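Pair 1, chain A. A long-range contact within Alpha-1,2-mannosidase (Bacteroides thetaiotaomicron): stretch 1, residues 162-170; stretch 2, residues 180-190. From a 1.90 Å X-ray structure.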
# COMPACT_ATOMS: atom_id res chain seq x y z
N LYS A 162 34.82 -37.36 -41.14
CA LYS A 162 33.58 -38.08 -40.83
C LYS A 162 32.41 -37.12 -40.57
O LYS A 162 31.28 -37.55 -40.30
CB LYS A 162 33.76 -38.98 -39.61
CG LYS A 162 34.86 -40.02 -39.75
CD LYS A 162 34.55 -41.22 -38.87
CE LYS A 162 35.78 -42.09 -38.70
NZ LYS A 162 36.70 -41.42 -37.74
N ARG A 163 32.67 -35.82 -40.63
CA ARG A 163 31.63 -34.82 -40.37
C ARG A 163 31.07 -34.97 -38.96
O ARG A 163 29.89 -34.69 -38.73
CB ARG A 163 30.50 -34.95 -41.39
CG ARG A 163 30.94 -34.67 -42.84
CD ARG A 163 29.81 -34.99 -43.82
NE ARG A 163 29.67 -36.43 -43.98
CZ ARG A 163 28.58 -37.14 -43.69
NH1 ARG A 163 27.47 -36.55 -43.24
NH2 ARG A 163 28.59 -38.46 -43.90
N LEU A 164 31.91 -35.41 -38.02
CA LEU A 164 31.48 -35.64 -36.64
C LEU A 164 32.15 -34.69 -35.67
O LEU A 164 33.32 -34.33 -35.86
CB LEU A 164 31.83 -37.08 -36.19
CG LEU A 164 31.10 -38.25 -36.85
CD1 LEU A 164 31.59 -39.60 -36.27
CD2 LEU A 164 29.58 -38.09 -36.69
N VAL A 165 31.43 -34.32 -34.62
CA VAL A 165 32.05 -33.65 -33.47
C VAL A 165 31.61 -34.37 -32.21
O VAL A 165 30.44 -34.69 -32.06
CB VAL A 165 31.66 -32.15 -33.37
CG1 VAL A 165 32.09 -31.57 -32.02
CG2 VAL A 165 32.30 -31.35 -34.51
N LYS A 166 32.55 -34.66 -31.31
CA LYS A 166 32.20 -35.27 -30.04
C LYS A 166 32.79 -34.43 -28.93
O LYS A 166 33.72 -33.66 -29.17
CB LYS A 166 32.75 -36.70 -29.98
CG LYS A 166 32.15 -37.61 -31.06
CD LYS A 166 32.70 -39.04 -30.99
CE LYS A 166 32.09 -39.89 -32.10
NZ LYS A 166 32.80 -41.19 -32.24
N GLY A 167 32.29 -34.57 -27.71
CA GLY A 167 32.87 -33.79 -26.61
C GLY A 167 32.31 -34.16 -25.26
O GLY A 167 31.44 -35.04 -25.14
N ALA A 168 32.80 -33.48 -24.23
CA ALA A 168 32.27 -33.69 -22.91
C ALA A 168 32.09 -32.34 -22.27
O ALA A 168 32.97 -31.48 -22.37
CB ALA A 168 33.21 -34.56 -22.07
N THR A 169 30.94 -32.14 -21.64
CA THR A 169 30.72 -30.91 -20.89
C THR A 169 30.55 -31.29 -19.43
O THR A 169 29.86 -32.26 -19.11
CB THR A 169 29.48 -30.14 -21.41
OG1 THR A 169 29.18 -29.09 -20.49
CG2 THR A 169 28.26 -31.07 -21.57
N ARG A 170 31.19 -30.54 -18.54
CA ARG A 170 31.14 -30.87 -17.11
C ARG A 170 30.59 -29.73 -16.25
O ARG A 170 30.49 -29.86 -15.02
CB ARG A 170 32.54 -31.29 -16.64
CG ARG A 170 33.03 -32.55 -17.32
CD ARG A 170 34.41 -33.00 -16.79
NE ARG A 170 34.88 -34.17 -17.53
CZ ARG A 170 35.46 -34.10 -18.73
NH1 ARG A 170 35.65 -32.93 -19.33
NH2 ARG A 170 35.85 -35.22 -19.34
N PHE A 180 31.25 -36.67 -12.81
CA PHE A 180 30.16 -36.17 -13.65
C PHE A 180 30.62 -35.64 -15.02
O PHE A 180 31.62 -34.91 -15.11
CB PHE A 180 29.39 -35.08 -12.91
CG PHE A 180 28.44 -34.33 -13.79
CD1 PHE A 180 27.18 -34.87 -14.08
CD2 PHE A 180 28.80 -33.12 -14.34
CE1 PHE A 180 26.29 -34.19 -14.91
CE2 PHE A 180 27.90 -32.41 -15.17
CZ PHE A 180 26.65 -32.96 -15.47
N ALA A 181 29.86 -35.97 -16.07
CA ALA A 181 30.01 -35.38 -17.41
C ALA A 181 28.79 -35.70 -18.25
O ALA A 181 28.15 -36.73 -18.04
CB ALA A 181 31.24 -35.92 -18.13
N ASN A 182 28.49 -34.81 -19.20
CA ASN A 182 27.57 -35.13 -20.27
C ASN A 182 28.40 -35.34 -21.56
O ASN A 182 29.18 -34.47 -21.95
CB ASN A 182 26.50 -34.03 -20.41
CG ASN A 182 25.51 -34.33 -21.52
OD1 ASN A 182 24.52 -35.07 -21.33
ND2 ASN A 182 25.75 -33.74 -22.67
N TYR A 183 28.26 -36.52 -22.16
CA TYR A 183 29.05 -36.89 -23.34
C TYR A 183 28.17 -36.67 -24.55
O TYR A 183 27.09 -37.25 -24.64
CB TYR A 183 29.45 -38.37 -23.24
CG TYR A 183 30.20 -38.68 -21.96
CD1 TYR A 183 31.56 -38.42 -21.84
CD2 TYR A 183 29.53 -39.19 -20.85
CE1 TYR A 183 32.26 -38.70 -20.65
CE2 TYR A 183 30.22 -39.47 -19.65
CZ TYR A 183 31.57 -39.22 -19.57
OH TYR A 183 32.25 -39.47 -18.41
N PHE A 184 28.61 -35.82 -25.48
CA PHE A 184 27.75 -35.49 -26.61
C PHE A 184 28.40 -35.84 -27.95
O PHE A 184 29.62 -36.02 -28.05
CB PHE A 184 27.33 -34.02 -26.56
CG PHE A 184 28.48 -33.04 -26.65
CD1 PHE A 184 29.00 -32.67 -27.89
CD2 PHE A 184 29.01 -32.46 -25.51
CE1 PHE A 184 30.06 -31.75 -27.98
CE2 PHE A 184 30.07 -31.55 -25.58
CZ PHE A 184 30.60 -31.19 -26.81
N MET A 185 27.57 -35.98 -28.98
CA MET A 185 28.08 -36.18 -30.33
C MET A 185 27.12 -35.57 -31.32
O MET A 185 25.90 -35.48 -31.06
CB MET A 185 28.33 -37.66 -30.67
CG MET A 185 27.10 -38.51 -30.87
SD MET A 185 27.43 -40.08 -31.75
CE MET A 185 27.60 -39.58 -33.45
N MET A 186 27.66 -35.16 -32.45
CA MET A 186 26.83 -34.58 -33.49
C MET A 186 27.40 -34.88 -34.87
O MET A 186 28.59 -35.15 -35.03
CB MET A 186 26.67 -33.08 -33.27
CG MET A 186 27.93 -32.30 -33.44
SD MET A 186 27.68 -30.57 -32.99
CE MET A 186 27.79 -30.71 -31.21
N GLU A 187 26.52 -34.84 -35.86
CA GLU A 187 26.92 -35.17 -37.20
C GLU A 187 26.38 -34.09 -38.10
O GLU A 187 25.28 -33.59 -37.85
CB GLU A 187 26.33 -36.52 -37.57
CG GLU A 187 26.66 -36.97 -38.99
CD GLU A 187 25.86 -38.18 -39.41
OE1 GLU A 187 24.61 -38.15 -39.30
OE2 GLU A 187 26.47 -39.16 -39.84
N PHE A 188 27.14 -33.70 -39.13
CA PHE A 188 26.73 -32.67 -40.08
C PHE A 188 26.50 -33.33 -41.44
O PHE A 188 27.23 -34.26 -41.83
CB PHE A 188 27.79 -31.56 -40.17
CG PHE A 188 28.03 -30.85 -38.85
CD1 PHE A 188 27.37 -29.67 -38.56
CD2 PHE A 188 28.86 -31.39 -37.89
CE1 PHE A 188 27.56 -29.01 -37.34
CE2 PHE A 188 29.06 -30.74 -36.66
CZ PHE A 188 28.42 -29.56 -36.39
N SER A 189 25.51 -32.84 -42.17
CA SER A 189 25.14 -33.46 -43.43
C SER A 189 26.11 -33.14 -44.56
O SER A 189 26.18 -33.87 -45.55
CB SER A 189 23.72 -33.03 -43.81
OG SER A 189 23.66 -31.61 -43.95
N HIS A 190 26.85 -32.04 -44.44
CA HIS A 190 27.67 -31.56 -45.54
C HIS A 190 29.15 -31.55 -45.15
O HIS A 190 29.47 -31.52 -43.96
CB HIS A 190 27.21 -30.15 -45.94
CG HIS A 190 25.97 -30.14 -46.78
ND1 HIS A 190 24.71 -30.35 -46.26
CD2 HIS A 190 25.80 -29.94 -48.11
CE1 HIS A 190 23.82 -30.30 -47.23
NE2 HIS A 190 24.45 -30.04 -48.37
O HOH W 1 29.28 -39.58 -40.03
O HOH W 2 34.37 -36.44 -15.86
O HOH W 3 34.94 -37.94 -18.05

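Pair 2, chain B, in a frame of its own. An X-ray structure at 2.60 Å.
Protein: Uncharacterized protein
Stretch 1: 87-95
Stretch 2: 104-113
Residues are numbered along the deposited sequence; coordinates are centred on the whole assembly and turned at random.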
# COMPACT_ATOMS: atom_id res chain seq x y z
N ARG B 87 -12.79 19.45 -2.65
CA ARG B 87 -14.10 19.50 -2.02
C ARG B 87 -14.37 18.26 -1.18
O ARG B 87 -14.96 18.34 -0.10
CB ARG B 87 -15.17 19.66 -3.11
CG ARG B 87 -16.61 19.54 -2.63
CD ARG B 87 -16.95 20.53 -1.53
NE ARG B 87 -18.30 20.29 -1.03
CZ ARG B 87 -18.78 20.78 0.11
NH1 ARG B 87 -18.01 21.54 0.88
NH2 ARG B 87 -20.02 20.50 0.48
N THR B 88 -13.90 17.11 -1.66
CA THR B 88 -14.16 15.85 -0.99
C THR B 88 -12.90 15.30 -0.33
O THR B 88 -12.90 14.96 0.85
CB THR B 88 -14.71 14.78 -1.96
OG1 THR B 88 -15.76 15.34 -2.76
CG2 THR B 88 -15.24 13.58 -1.20
N PHE B 89 -11.83 15.23 -1.11
CA PHE B 89 -10.60 14.57 -0.68
C PHE B 89 -9.46 15.51 -0.33
O PHE B 89 -9.34 16.62 -0.86
CB PHE B 89 -10.12 13.60 -1.77
CG PHE B 89 -10.90 12.33 -1.85
CD1 PHE B 89 -10.64 11.29 -0.98
CD2 PHE B 89 -11.89 12.18 -2.81
CE1 PHE B 89 -11.37 10.11 -1.06
CE2 PHE B 89 -12.62 11.01 -2.89
CZ PHE B 89 -12.36 9.97 -2.02
N SER B 90 -8.59 15.03 0.55
CA SER B 90 -7.32 15.67 0.82
C SER B 90 -6.20 14.63 0.70
O SER B 90 -6.41 13.45 0.97
CB SER B 90 -7.31 16.30 2.22
OG SER B 90 -8.23 17.36 2.31
N ALA B 91 -5.03 15.08 0.29
CA ALA B 91 -3.86 14.21 0.21
C ALA B 91 -2.66 14.92 0.80
O ALA B 91 -2.49 16.12 0.62
CB ALA B 91 -3.60 13.80 -1.22
N ARG B 92 -1.83 14.17 1.53
CA ARG B 92 -0.64 14.74 2.14
C ARG B 92 0.60 13.88 1.90
O ARG B 92 0.50 12.66 1.78
CB ARG B 92 -0.84 14.93 3.65
CG ARG B 92 -2.00 15.83 4.00
CD ARG B 92 -1.72 17.26 3.57
NE ARG B 92 -2.78 18.17 4.00
CZ ARG B 92 -3.69 18.67 3.18
NH1 ARG B 92 -3.67 18.35 1.90
NH2 ARG B 92 -4.63 19.49 3.64
N ARG B 93 1.75 14.54 1.83
CA ARG B 93 3.04 13.88 1.90
C ARG B 93 3.65 14.24 3.25
O ARG B 93 3.55 15.38 3.69
CB ARG B 93 3.98 14.32 0.78
CG ARG B 93 5.40 13.79 0.95
CD ARG B 93 6.41 14.45 0.01
NE ARG B 93 5.84 14.93 -1.24
CZ ARG B 93 6.31 15.98 -1.91
NH1 ARG B 93 7.33 16.67 -1.42
NH2 ARG B 93 5.74 16.36 -3.06
N VAL B 94 4.25 13.27 3.93
CA VAL B 94 4.97 13.56 5.16
C VAL B 94 6.36 12.98 5.08
O VAL B 94 6.53 11.80 4.79
CB VAL B 94 4.25 13.01 6.40
CG1 VAL B 94 5.10 13.27 7.64
CG2 VAL B 94 2.88 13.65 6.56
N THR B 95 7.36 13.82 5.31
CA THR B 95 8.74 13.36 5.31
C THR B 95 9.31 13.53 6.71
O THR B 95 9.27 14.62 7.27
CB THR B 95 9.60 14.12 4.27
OG1 THR B 95 9.06 13.92 2.96
CG2 THR B 95 11.02 13.62 4.29
N MET B 104 11.79 8.35 7.02
CA MET B 104 10.64 7.77 6.36
C MET B 104 9.92 8.81 5.51
O MET B 104 10.05 10.01 5.74
CB MET B 104 9.66 7.15 7.37
CG MET B 104 9.09 8.10 8.40
SD MET B 104 7.29 8.00 8.60
CE MET B 104 6.76 8.93 7.18
N GLU B 105 9.20 8.33 4.51
CA GLU B 105 8.28 9.18 3.76
C GLU B 105 6.93 8.48 3.69
O GLU B 105 6.87 7.26 3.58
CB GLU B 105 8.81 9.48 2.36
CG GLU B 105 7.94 10.46 1.61
CD GLU B 105 8.72 11.35 0.68
OE1 GLU B 105 9.38 12.29 1.18
OE2 GLU B 105 8.67 11.12 -0.54
N ALA B 106 5.86 9.26 3.75
CA ALA B 106 4.51 8.70 3.75
C ALA B 106 3.55 9.50 2.90
O ALA B 106 3.68 10.71 2.76
CB ALA B 106 3.98 8.60 5.16
N MET B 107 2.58 8.80 2.32
CA MET B 107 1.45 9.48 1.70
C MET B 107 0.18 9.06 2.41
O MET B 107 0.07 7.95 2.89
CB MET B 107 1.37 9.18 0.21
CG MET B 107 2.58 9.64 -0.57
SD MET B 107 2.37 9.38 -2.34
CE MET B 107 2.27 7.60 -2.39
N SER B 108 -0.77 9.98 2.50
CA SER B 108 -2.02 9.70 3.19
C SER B 108 -3.15 10.43 2.50
O SER B 108 -2.95 11.45 1.84
CB SER B 108 -1.96 10.12 4.66
OG SER B 108 -1.53 11.47 4.78
N SER B 109 -4.36 9.89 2.64
CA SER B 109 -5.51 10.45 1.98
C SER B 109 -6.65 10.59 2.98
O SER B 109 -6.74 9.81 3.94
CB SER B 109 -5.92 9.60 0.78
OG SER B 109 -6.95 10.22 0.03
N PHE B 110 -7.48 11.61 2.78
CA PHE B 110 -8.50 12.00 3.75
C PHE B 110 -9.80 12.35 3.03
O PHE B 110 -9.77 12.77 1.87
CB PHE B 110 -8.04 13.22 4.56
CG PHE B 110 -6.73 13.02 5.27
CD1 PHE B 110 -5.53 13.21 4.60
CD2 PHE B 110 -6.70 12.69 6.60
CE1 PHE B 110 -4.32 13.04 5.24
CE2 PHE B 110 -5.50 12.52 7.26
CZ PHE B 110 -4.31 12.69 6.57
N LYS B 111 -10.93 12.18 3.70
CA LYS B 111 -12.17 12.72 3.18
C LYS B 111 -13.14 13.08 4.30
O LYS B 111 -12.91 12.73 5.46
CB LYS B 111 -12.84 11.74 2.21
CG LYS B 111 -13.20 10.41 2.82
CD LYS B 111 -14.01 9.58 1.84
CE LYS B 111 -15.29 10.29 1.44
NZ LYS B 111 -16.38 9.32 1.14
N VAL B 112 -14.19 13.80 3.95
CA VAL B 112 -15.24 14.13 4.90
C VAL B 112 -16.21 12.95 4.96
O VAL B 112 -16.49 12.32 3.94
CB VAL B 112 -15.97 15.44 4.52
CG1 VAL B 112 -15.04 16.63 4.66
CG2 VAL B 112 -16.52 15.36 3.10
N VAL B 113 -16.70 12.65 6.15
CA VAL B 113 -17.47 11.43 6.38
C VAL B 113 -18.98 11.66 6.27
O VAL B 113 -19.46 12.76 6.52
CB VAL B 113 -17.12 10.82 7.77
CG1 VAL B 113 -17.86 9.51 8.02
CG2 VAL B 113 -15.62 10.60 7.89

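The sharpest difference between the two pairs lies at one hydrogen-bonded position, where Gly167(A) faces Phe184(A) in pair 1 and Arg92(B) faces Ser108(B) in pair 2. In pair 1 the phenylalanine, with chi1 in the p well, folds its ring over the neighbouring strand: Gly167(A) CA lies 3.7 Å from the centroid of the Phe184(A) ring, 22° off the ring normal, a CH-pi contact over the face. The glycine is what makes room, since an ideal CB there would fall 2.3 Å from Phe184(A) CZ, a clash. Pair 2 reverses the distribution of bulk. Ser108(B) is small, also p, and its OG sits 3.7 Å from Arg92(B) CB, while the end of the arginine leads away from the opposing strand. Arg92(B) CG still packs 3.8 Å from Phe110(B) CE1, and Arg92(B) NH1 donates to Ala91(B) O at 2.8 Å within its own strand.

Around this site the backbones are nearly the same. Both pairs are antiparallel strands, at 168° and 160°, and 14 central residues superpose with an RMSD of 0.5 Å. Val165(A), Gly167(A) and Thr169(A) match Ser90(B), Arg92(B) and Val94(B); across from them, Met186(A), Phe184(A) and Asn182(A) match Phe110(B), Ser108(B) and Ala106(B). Each of these three levels is closed by two reciprocal N-H to O bonds, and CA-H...O contacts fill the intervals. The largest CA shift among these six positions, 1.0 Å, falls at Gly167(A) and Arg92(B).

On the face bearing these residues, the other levels are filled differently. Val165(A) CB meets Met186(A) CG at 3.7 Å, and Val165(A) CG2 reaches Phe188(A) CE2 at 3.9 Å, at the edge of that ring. In pair 2 the matched residues are Ser90(B) and Phe110(B), whose CB atoms lie 3.9 Å apart. At the next matched level but one, Thr169(A) and Val94(B) have side-chain centres only 0.2 Å apart and both are t; Thr169(A) CG2 packs 3.6 Å from Asn182(A) CB, whereas Val94(B) faces the smaller Ala106(B).

The other face also carries different side chains at matched positions. Leu164(A) CD2 approaches Met185(A) CE at 4.1 Å and Glu187(A) CB at 3.7 Å; its counterpart Phe89(B) brings CD1 to 3.9 Å from Lys111(B) CB and 4.0 Å from Ser109(B) OG. Lys166(A) CG rests 3.8 Å from Met185(A) CB, whereas the matched Ala91(B) and Ser109(B) are both small.

Polar contacts differ at the ends of the two pairs. In pair 1, Arg163(A) NH1 donates to Phe188(A) O at 2.7 Å, and its CD lies 3.5 Å from His190(A) O. In pair 2, the position of Arg170(A) holds Thr95(B), whose OG1 donates to Glu105(B) OE1 in a very short 2.4 Å hydrogen bond. Arg170(A) instead packs CG against Ala181(A) CB at 3.9 Å, and a water accepts from its NE and donates to Phe180(A) O.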